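Local structure of alpha,alpha-trehalose-phosphate synthase (UDP-forming) (Burkholderia multivorans, 5UOF) at residues I13-V19 with V46-G52; E53-D59 with V75-R79; R283-F287 with P342-L346. The protein belongs to glycosyltransferase family 20, whose members share the GT-B architecture of two Rossmann-like domains. All coordinates share one frame; numbering follows the deposited sequence.

Interaction 1: I13-V19 with V46-G52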
# COMPACT_ATOMS: atom_id res chain seq x y z
N ILE A 13 -30.64 15.20 -7.41
CA ILE A 13 -30.97 13.82 -7.06
C ILE A 13 -29.78 13.29 -6.29
O ILE A 13 -28.71 13.06 -6.86
CB ILE A 13 -31.24 12.97 -8.31
CG1 ILE A 13 -32.20 13.70 -9.27
CG2 ILE A 13 -31.75 11.56 -7.93
CD1 ILE A 13 -33.59 13.97 -8.74
N VAL A 14 -29.94 13.11 -4.98
CA VAL A 14 -28.90 12.50 -4.15
C VAL A 14 -29.12 11.00 -4.13
O VAL A 14 -30.24 10.53 -3.87
CB VAL A 14 -28.93 13.09 -2.73
CG1 VAL A 14 -28.10 12.23 -1.79
CG2 VAL A 14 -28.42 14.53 -2.73
N VAL A 15 -28.06 10.24 -4.39
CA VAL A 15 -28.09 8.78 -4.35
C VAL A 15 -27.05 8.35 -3.31
O VAL A 15 -25.86 8.65 -3.46
CB VAL A 15 -27.79 8.17 -5.72
CG1 VAL A 15 -27.75 6.65 -5.64
CG2 VAL A 15 -28.82 8.63 -6.75
N SER A 16 -27.50 7.65 -2.26
CA SER A 16 -26.58 7.22 -1.21
C SER A 16 -27.07 5.93 -0.57
O SER A 16 -28.10 5.37 -0.96
CB SER A 16 -26.40 8.31 -0.15
OG SER A 16 -27.56 8.43 0.66
N ASN A 17 -26.35 5.49 0.47
CA ASN A 17 -26.60 4.18 1.06
C ASN A 17 -27.94 4.13 1.76
O ASN A 17 -28.65 3.12 1.69
CB ASN A 17 -25.50 3.82 2.07
CG ASN A 17 -24.13 3.70 1.45
OD1 ASN A 17 -23.98 3.25 0.32
ND2 ASN A 17 -23.11 4.09 2.21
N ARG A 18 -28.32 5.21 2.44
CA ARG A 18 -29.47 5.15 3.34
C ARG A 18 -30.22 6.47 3.32
O ARG A 18 -29.61 7.53 3.51
CB ARG A 18 -29.02 4.82 4.76
CG ARG A 18 -30.13 4.87 5.79
CD ARG A 18 -31.05 3.68 5.64
NE ARG A 18 -32.20 3.81 6.53
CZ ARG A 18 -32.20 3.44 7.80
NH1 ARG A 18 -31.10 2.93 8.35
NH2 ARG A 18 -33.30 3.59 8.54
N VAL A 19 -31.53 6.41 3.13
CA VAL A 19 -32.39 7.57 3.33
C VAL A 19 -33.03 7.40 4.71
O VAL A 19 -33.83 6.48 4.92
CB VAL A 19 -33.45 7.69 2.23
CG1 VAL A 19 -34.25 8.96 2.43
CG2 VAL A 19 -32.81 7.67 0.86
N VAL A 46 -34.73 15.04 -4.92
CA VAL A 46 -35.07 13.69 -4.52
C VAL A 46 -33.84 13.06 -3.88
O VAL A 46 -32.73 13.19 -4.40
CB VAL A 46 -35.54 12.84 -5.72
CG1 VAL A 46 -36.00 11.46 -5.27
CG2 VAL A 46 -36.66 13.56 -6.48
N TRP A 47 -34.03 12.40 -2.74
CA TRP A 47 -33.02 11.56 -2.12
C TRP A 47 -33.45 10.11 -2.33
O TRP A 47 -34.54 9.72 -1.88
CB TRP A 47 -32.86 11.88 -0.64
CG TRP A 47 -31.62 11.31 0.03
CD1 TRP A 47 -30.79 10.34 -0.44
CD2 TRP A 47 -31.11 11.69 1.31
NE1 TRP A 47 -29.78 10.10 0.47
CE2 TRP A 47 -29.96 10.93 1.55
CE3 TRP A 47 -31.52 12.63 2.28
CZ2 TRP A 47 -29.21 11.06 2.72
CZ3 TRP A 47 -30.77 12.75 3.43
CH2 TRP A 47 -29.63 11.97 3.64
N PHE A 48 -32.64 9.36 -3.05
CA PHE A 48 -32.92 7.98 -3.43
C PHE A 48 -31.96 7.05 -2.73
O PHE A 48 -30.76 7.33 -2.66
CB PHE A 48 -32.81 7.82 -4.96
CG PHE A 48 -32.87 6.40 -5.43
CD1 PHE A 48 -34.09 5.79 -5.70
CD2 PHE A 48 -31.71 5.68 -5.66
CE1 PHE A 48 -34.14 4.48 -6.14
CE2 PHE A 48 -31.75 4.38 -6.11
CZ PHE A 48 -32.97 3.77 -6.35
N GLY A 49 -32.48 5.95 -2.20
CA GLY A 49 -31.64 4.96 -1.57
C GLY A 49 -32.45 3.98 -0.74
O GLY A 49 -33.68 3.94 -0.81
N TRP A 50 -31.72 3.21 0.07
CA TRP A 50 -32.31 2.18 0.92
C TRP A 50 -33.12 2.79 2.05
O TRP A 50 -32.75 3.82 2.63
CB TRP A 50 -31.18 1.33 1.51
CG TRP A 50 -31.62 0.13 2.30
CD1 TRP A 50 -32.71 -0.65 2.07
CD2 TRP A 50 -30.94 -0.43 3.43
NE1 TRP A 50 -32.76 -1.67 3.00
CE2 TRP A 50 -31.68 -1.55 3.84
CE3 TRP A 50 -29.78 -0.08 4.14
CZ2 TRP A 50 -31.31 -2.34 4.93
CZ3 TRP A 50 -29.41 -0.87 5.22
CH2 TRP A 50 -30.17 -1.98 5.61
N ASN A 51 -34.23 2.13 2.40
CA ASN A 51 -35.04 2.55 3.54
C ASN A 51 -34.63 1.86 4.84
O ASN A 51 -35.30 2.04 5.87
CB ASN A 51 -36.54 2.31 3.27
CG ASN A 51 -36.86 0.86 2.94
OD1 ASN A 51 -36.03 -0.03 3.08
ND2 ASN A 51 -38.09 0.61 2.49
N GLY A 52 -33.54 1.07 4.84
CA GLY A 52 -33.12 0.38 6.03
C GLY A 52 -33.86 -0.91 6.34
O GLY A 52 -33.56 -1.55 7.35
O HOH W 1 -28.65 2.64 -1.20
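The indole of Trp47 is sandwiched between two valines of 13-19. Val14 CG1 covers one face, 3.7 Å from the centroid of the Trp47 five-membered ring, and Val19 CG2 covers the opposite face at 3.9 Å from the same centroid, both as CH-pi contacts. At the ring edge, exactly in plane, Trp47 NE1 donates to Ser16 OG (2.8 Å, 162° at the hydrogen). With chi1 at 73° the Ser16 OG sits between its own N and carbonyl carbon, where this N-H meets it, and the bond fixes the indole's rotation between the valines. The second indole, Trp50, has its NE1 bonded to Glu53 O. Asn17 O lies near the plane of Trp50 at its edge, while Gly52 CA rests over the ring face and also over the Arg18 guanidinium. With Gly52 CA wedged between them, Arg18 CZ is 5.9 Å from the centroid of the Trp50 six-membered ring, at most a weak cation-pi attraction. Along strands 13-16 and 46-48 the backbones pair in parallel: Val14 N to Val46 O (2.9 Å), Phe48 N to Val14 O (2.8 Å) and Ser16 N to Phe48 O. Beyond the corners at Asn17 and Gly49, Val19 N reaches Trp50 O (2.9 Å), and a water donates to both Ser16 O and Asn17 O. This is the beta-alpha-beta crossover that opens the N-terminal Rossmann-like sheet: strands 12-16 and 46-48 are joined through helix 32-43, whose Leu32 and Ala33 touch Trp47. Leu126 of helix 109-127 packs on Ile13, Val15 and Phe48, and strand 135-139 bonds the other edge of 12-16.

Interaction 2: E53-D59 with V75-R79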
# COMPACT_ATOMS: atom_id res chain seq x y z
N GLU A 53 -34.81 -1.32 5.49
CA GLU A 53 -35.62 -2.51 5.74
C GLU A 53 -35.19 -3.65 4.83
O GLU A 53 -34.73 -3.44 3.70
CB GLU A 53 -37.11 -2.22 5.51
CG GLU A 53 -37.62 -0.93 6.12
CD GLU A 53 -37.96 -1.05 7.59
OE1 GLU A 53 -37.16 -1.64 8.34
OE2 GLU A 53 -39.04 -0.56 7.99
N ILE A 54 -35.38 -4.87 5.32
CA ILE A 54 -35.22 -6.08 4.52
C ILE A 54 -36.60 -6.54 4.07
O ILE A 54 -37.55 -6.53 4.85
CB ILE A 54 -34.50 -7.19 5.31
CG1 ILE A 54 -33.08 -6.75 5.65
CG2 ILE A 54 -34.47 -8.48 4.51
CD1 ILE A 54 -32.23 -6.51 4.42
N VAL A 55 -36.71 -6.91 2.79
CA VAL A 55 -37.96 -7.36 2.21
C VAL A 55 -37.76 -8.75 1.61
O VAL A 55 -36.65 -9.15 1.27
CB VAL A 55 -38.49 -6.37 1.15
CG1 VAL A 55 -38.89 -5.05 1.81
CG2 VAL A 55 -37.43 -6.13 0.09
N GLY A 56 -38.87 -9.49 1.50
CA GLY A 56 -38.78 -10.86 1.02
C GLY A 56 -38.39 -10.95 -0.44
O GLY A 56 -37.46 -11.67 -0.81
N THR A 57 -39.11 -10.23 -1.29
CA THR A 57 -38.84 -10.12 -2.72
C THR A 57 -38.52 -8.67 -3.05
O THR A 57 -38.92 -7.75 -2.32
CB THR A 57 -40.05 -10.59 -3.54
OG1 THR A 57 -41.22 -9.90 -3.11
CG2 THR A 57 -40.25 -12.09 -3.38
N PRO A 58 -37.79 -8.42 -4.14
CA PRO A 58 -37.45 -7.03 -4.49
C PRO A 58 -38.68 -6.14 -4.60
O PRO A 58 -39.73 -6.57 -5.08
CB PRO A 58 -36.75 -7.18 -5.85
CG PRO A 58 -36.16 -8.55 -5.81
CD PRO A 58 -37.11 -9.39 -5.01
N ASP A 59 -38.55 -4.91 -4.12
CA ASP A 59 -39.60 -3.92 -4.32
C ASP A 59 -39.79 -3.68 -5.82
O ASP A 59 -38.81 -3.52 -6.56
CB ASP A 59 -39.25 -2.60 -3.62
CG ASP A 59 -39.59 -2.61 -2.14
OD1 ASP A 59 -40.43 -3.43 -1.72
OD2 ASP A 59 -39.02 -1.78 -1.40
N VAL A 75 -36.31 2.14 -1.47
CA VAL A 75 -36.62 0.73 -1.64
C VAL A 75 -36.09 -0.02 -0.43
O VAL A 75 -35.13 0.41 0.23
CB VAL A 75 -36.02 0.13 -2.93
CG1 VAL A 75 -36.59 0.82 -4.17
CG2 VAL A 75 -34.51 0.24 -2.92
N GLY A 76 -36.73 -1.15 -0.12
CA GLY A 76 -36.10 -2.14 0.71
C GLY A 76 -35.10 -2.95 -0.10
O GLY A 76 -35.01 -2.81 -1.32
N LEU A 77 -34.34 -3.78 0.60
CA LEU A 77 -33.41 -4.71 -0.03
C LEU A 77 -33.76 -6.13 0.42
O LEU A 77 -34.14 -6.34 1.57
CB LEU A 77 -31.96 -4.38 0.36
CG LEU A 77 -31.39 -3.03 -0.08
CD1 LEU A 77 -30.08 -2.74 0.65
CD2 LEU A 77 -31.20 -3.03 -1.60
N THR A 78 -33.65 -7.09 -0.50
CA THR A 78 -33.72 -8.47 -0.05
C THR A 78 -32.46 -8.81 0.74
O THR A 78 -31.49 -8.06 0.75
CB THR A 78 -33.87 -9.44 -1.22
OG1 THR A 78 -32.70 -9.39 -2.05
CG2 THR A 78 -35.11 -9.11 -2.05
N ARG A 79 -32.48 -9.96 1.43
CA ARG A 79 -31.28 -10.41 2.12
C ARG A 79 -30.13 -10.62 1.13
O ARG A 79 -28.98 -10.26 1.42
CB ARG A 79 -31.55 -11.69 2.90
CG ARG A 79 -30.31 -12.31 3.54
CD ARG A 79 -29.68 -11.40 4.58
NE ARG A 79 -30.62 -11.10 5.66
CZ ARG A 79 -30.42 -10.18 6.60
NH1 ARG A 79 -29.31 -9.45 6.60
NH2 ARG A 79 -31.34 -9.99 7.53
O HOH W 2 -34.93 -11.36 1.70
O HOH W 3 -36.03 -3.88 -3.57
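A short parallel bridge between Ile54 and Leu77 continues the N-terminal Rossmann-like sheet along the end of strand 70-77, just where that strand gives way to helix 79-86. Leu77 is gripped through both its backbone N and its backbone O: the N donates to Glu53 O (3.1 Å), and Leu77 O accepts from Val55 N (2.9 Å), which stands above the Leu77 carbonyl plane, 44° out of it. Thr78 is the N-cap of the helix, OG1 holding Asp81 N. Its methyl CG2 points into the turn and touches Pro58 CD at 3.6 Å. Thr78 N, by contrast, is buried with no partner. The loop then folds back so that Asp59 OD2 takes the Gly76 N-H at 2.7 Å, met on the anti side and 33° out of the carboxylate plane. A water bridges Asp59 N and Gly76 O; Asp59 thus serves Gly76 N directly and Gly76 O through water. Between these two attachments Val55 lays its methyls on the strand: chi1 of -67° sets CG1 beside the backbone N and leaves CG2 between N and the carbonyl carbon, 3.6 Å from Leu77 O. At the outer end Arg79, bent at chi2 and chi3, brings one guanidinium face to Ile54, with CG1 at 4.1 Å from Arg79 NH2. One water spans the start of the helix, donating to Val55 O and accepting from Arg79 N, each at 2.8 Å.

Interaction 3: R283-F287 with P342-L346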
# COMPACT_ATOMS: atom_id res chain seq x y z
N ARG A 283 -2.83 3.28 19.20
CA ARG A 283 -3.35 4.39 20.01
C ARG A 283 -3.12 4.13 21.50
O ARG A 283 -2.56 4.98 22.22
CB ARG A 283 -4.84 4.56 19.69
CG ARG A 283 -5.47 5.89 20.08
CD ARG A 283 -5.31 6.92 18.98
NE ARG A 283 -5.86 6.46 17.70
CZ ARG A 283 -7.12 6.65 17.30
NH1 ARG A 283 -7.98 7.29 18.07
NH2 ARG A 283 -7.51 6.17 16.12
N PHE A 284 -3.55 2.96 21.97
CA PHE A 284 -3.41 2.63 23.38
C PHE A 284 -1.95 2.48 23.76
O PHE A 284 -1.54 2.93 24.84
CB PHE A 284 -4.14 1.33 23.71
CG PHE A 284 -5.65 1.42 23.72
CD1 PHE A 284 -6.30 2.55 23.25
CD2 PHE A 284 -6.39 0.37 24.22
CE1 PHE A 284 -7.70 2.61 23.27
CE2 PHE A 284 -7.79 0.43 24.24
CZ PHE A 284 -8.43 1.55 23.77
N GLN A 285 -1.15 1.83 22.91
CA GLN A 285 0.22 1.53 23.29
C GLN A 285 1.07 2.80 23.37
O GLN A 285 2.02 2.86 24.15
CB GLN A 285 0.85 0.54 22.30
CG GLN A 285 0.25 -0.86 22.42
CD GLN A 285 0.95 -1.88 21.54
OE1 GLN A 285 1.79 -1.53 20.72
NE2 GLN A 285 0.59 -3.16 21.71
N ALA A 286 0.76 3.80 22.54
CA ALA A 286 1.50 5.05 22.65
C ALA A 286 1.17 5.78 23.94
O ALA A 286 2.04 6.44 24.51
CB ALA A 286 1.23 5.93 21.44
N PHE A 287 -0.09 5.70 24.40
CA PHE A 287 -0.43 6.27 25.69
C PHE A 287 0.31 5.55 26.81
O PHE A 287 0.82 6.17 27.75
CB PHE A 287 -1.95 6.19 25.90
CG PHE A 287 -2.44 6.85 27.16
CD1 PHE A 287 -2.37 8.23 27.31
CD2 PHE A 287 -2.98 6.09 28.19
CE1 PHE A 287 -2.83 8.83 28.48
CE2 PHE A 287 -3.45 6.70 29.35
CZ PHE A 287 -3.36 8.06 29.50
N PRO A 342 -6.30 4.17 34.07
CA PRO A 342 -5.60 4.91 33.00
C PRO A 342 -6.39 5.02 31.70
O PRO A 342 -6.42 6.10 31.09
CB PRO A 342 -4.31 4.11 32.82
CG PRO A 342 -4.06 3.50 34.18
CD PRO A 342 -5.42 3.22 34.77
N ILE A 343 -6.99 3.93 31.24
CA ILE A 343 -7.72 3.90 29.97
C ILE A 343 -9.15 3.50 30.26
O ILE A 343 -9.41 2.36 30.68
CB ILE A 343 -7.09 2.96 28.94
CG1 ILE A 343 -5.68 3.42 28.57
CG2 ILE A 343 -7.96 2.93 27.66
CD1 ILE A 343 -5.01 2.50 27.52
N GLN A 344 -10.08 4.43 30.06
CA GLN A 344 -11.50 4.11 30.06
C GLN A 344 -11.91 3.79 28.63
O GLN A 344 -11.85 4.66 27.76
CB GLN A 344 -12.33 5.28 30.60
CG GLN A 344 -11.95 5.66 32.01
CD GLN A 344 -12.66 6.91 32.47
OE1 GLN A 344 -12.02 7.89 32.89
NE2 GLN A 344 -13.99 6.90 32.40
N TYR A 345 -12.30 2.54 28.39
CA TYR A 345 -12.61 2.08 27.05
C TYR A 345 -14.09 1.72 27.02
O TYR A 345 -14.52 0.76 27.67
CB TYR A 345 -11.72 0.90 26.66
CG TYR A 345 -12.13 0.21 25.40
CD1 TYR A 345 -12.58 0.93 24.30
CD2 TYR A 345 -12.08 -1.18 25.30
CE1 TYR A 345 -12.98 0.29 23.15
CE2 TYR A 345 -12.48 -1.82 24.15
CZ TYR A 345 -12.92 -1.08 23.09
OH TYR A 345 -13.32 -1.72 21.95
N LEU A 346 -14.87 2.52 26.29
CA LEU A 346 -16.33 2.53 26.37
C LEU A 346 -16.89 2.14 25.02
O LEU A 346 -16.81 2.91 24.06
CB LEU A 346 -16.82 3.92 26.79
CG LEU A 346 -16.39 4.29 28.21
CD1 LEU A 346 -16.53 5.80 28.44
CD2 LEU A 346 -17.23 3.50 29.21
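Ile343 points its CB toward helix 280-293 and there splits its branches between two phenylalanines, Phe284 and Phe287. From CB, the methyl CG2 rises over the face of Phe284, 4.3 Å from the ring centroid, a CH-pi contact displaced toward the CZ side of the ring. The other branch leaves anti to the carbonyl carbon (chi1 -63°). Its CG1 meets Phe287, sliding alongside the ring at 3.8 Å from Phe287 CD2. Because chi2 is extended, the tip CD1 runs on across the same face of Phe284 as CG2, but toward the root of the ring, 4.0 Å from Phe284 CG and close to Phe284 CB. The arrangement belongs to the second Rossmann-like domain of the GT-B fold, where the helix packs on the outermost strand, 343-346, of a parallel six-stranded sheet. The axes of the segments 283-287 and 343-346 are 11.2 Å apart and nearly antiparallel, at 165°, and no hydrogen bond crosses between the segments. Leu303 and Gln305 of the adjoining strand 301-306 touch Phe287 and Phe284 respectively, and Ile331 of helix 314-335 packs on both Phe284 and Ile343. Further along the strand, Phe284 turns its edge to the face of Tyr345 in a T-shaped pair, with centroids 5.8 Å apart and planes at 74°. The Tyr345 hydroxyl itself is bonded to Asn347. At the other end, Phe287 CE2 lies 3.5 Å from Pro342 O and brushes the proline CB at 4.4 Å.

Overall arrangement
From the N terminus, interaction 1 closes first, bringing 46-52 back beside 13-19 after the helix 32-43 excursion. Interaction 2 opens immediately afterwards at residue 53 and closes a smaller loop through strands 63-67 and 70-77. The two are in series and touch: Asn51 N lies 2.9 Å from Val75 O, a probable hydrogen bond, and strands 46-48 and 70-77 are neighbours in one sheet. Interaction 3 opens some 200 residues later and joins the helix after strand 266-271 to the edge strand of the other sheet. None nest or cross. The centre of interaction 3 lies about 37 Å from that of interaction 1 and 41 Å from that of interaction 2, in the second Rossmann-like domain.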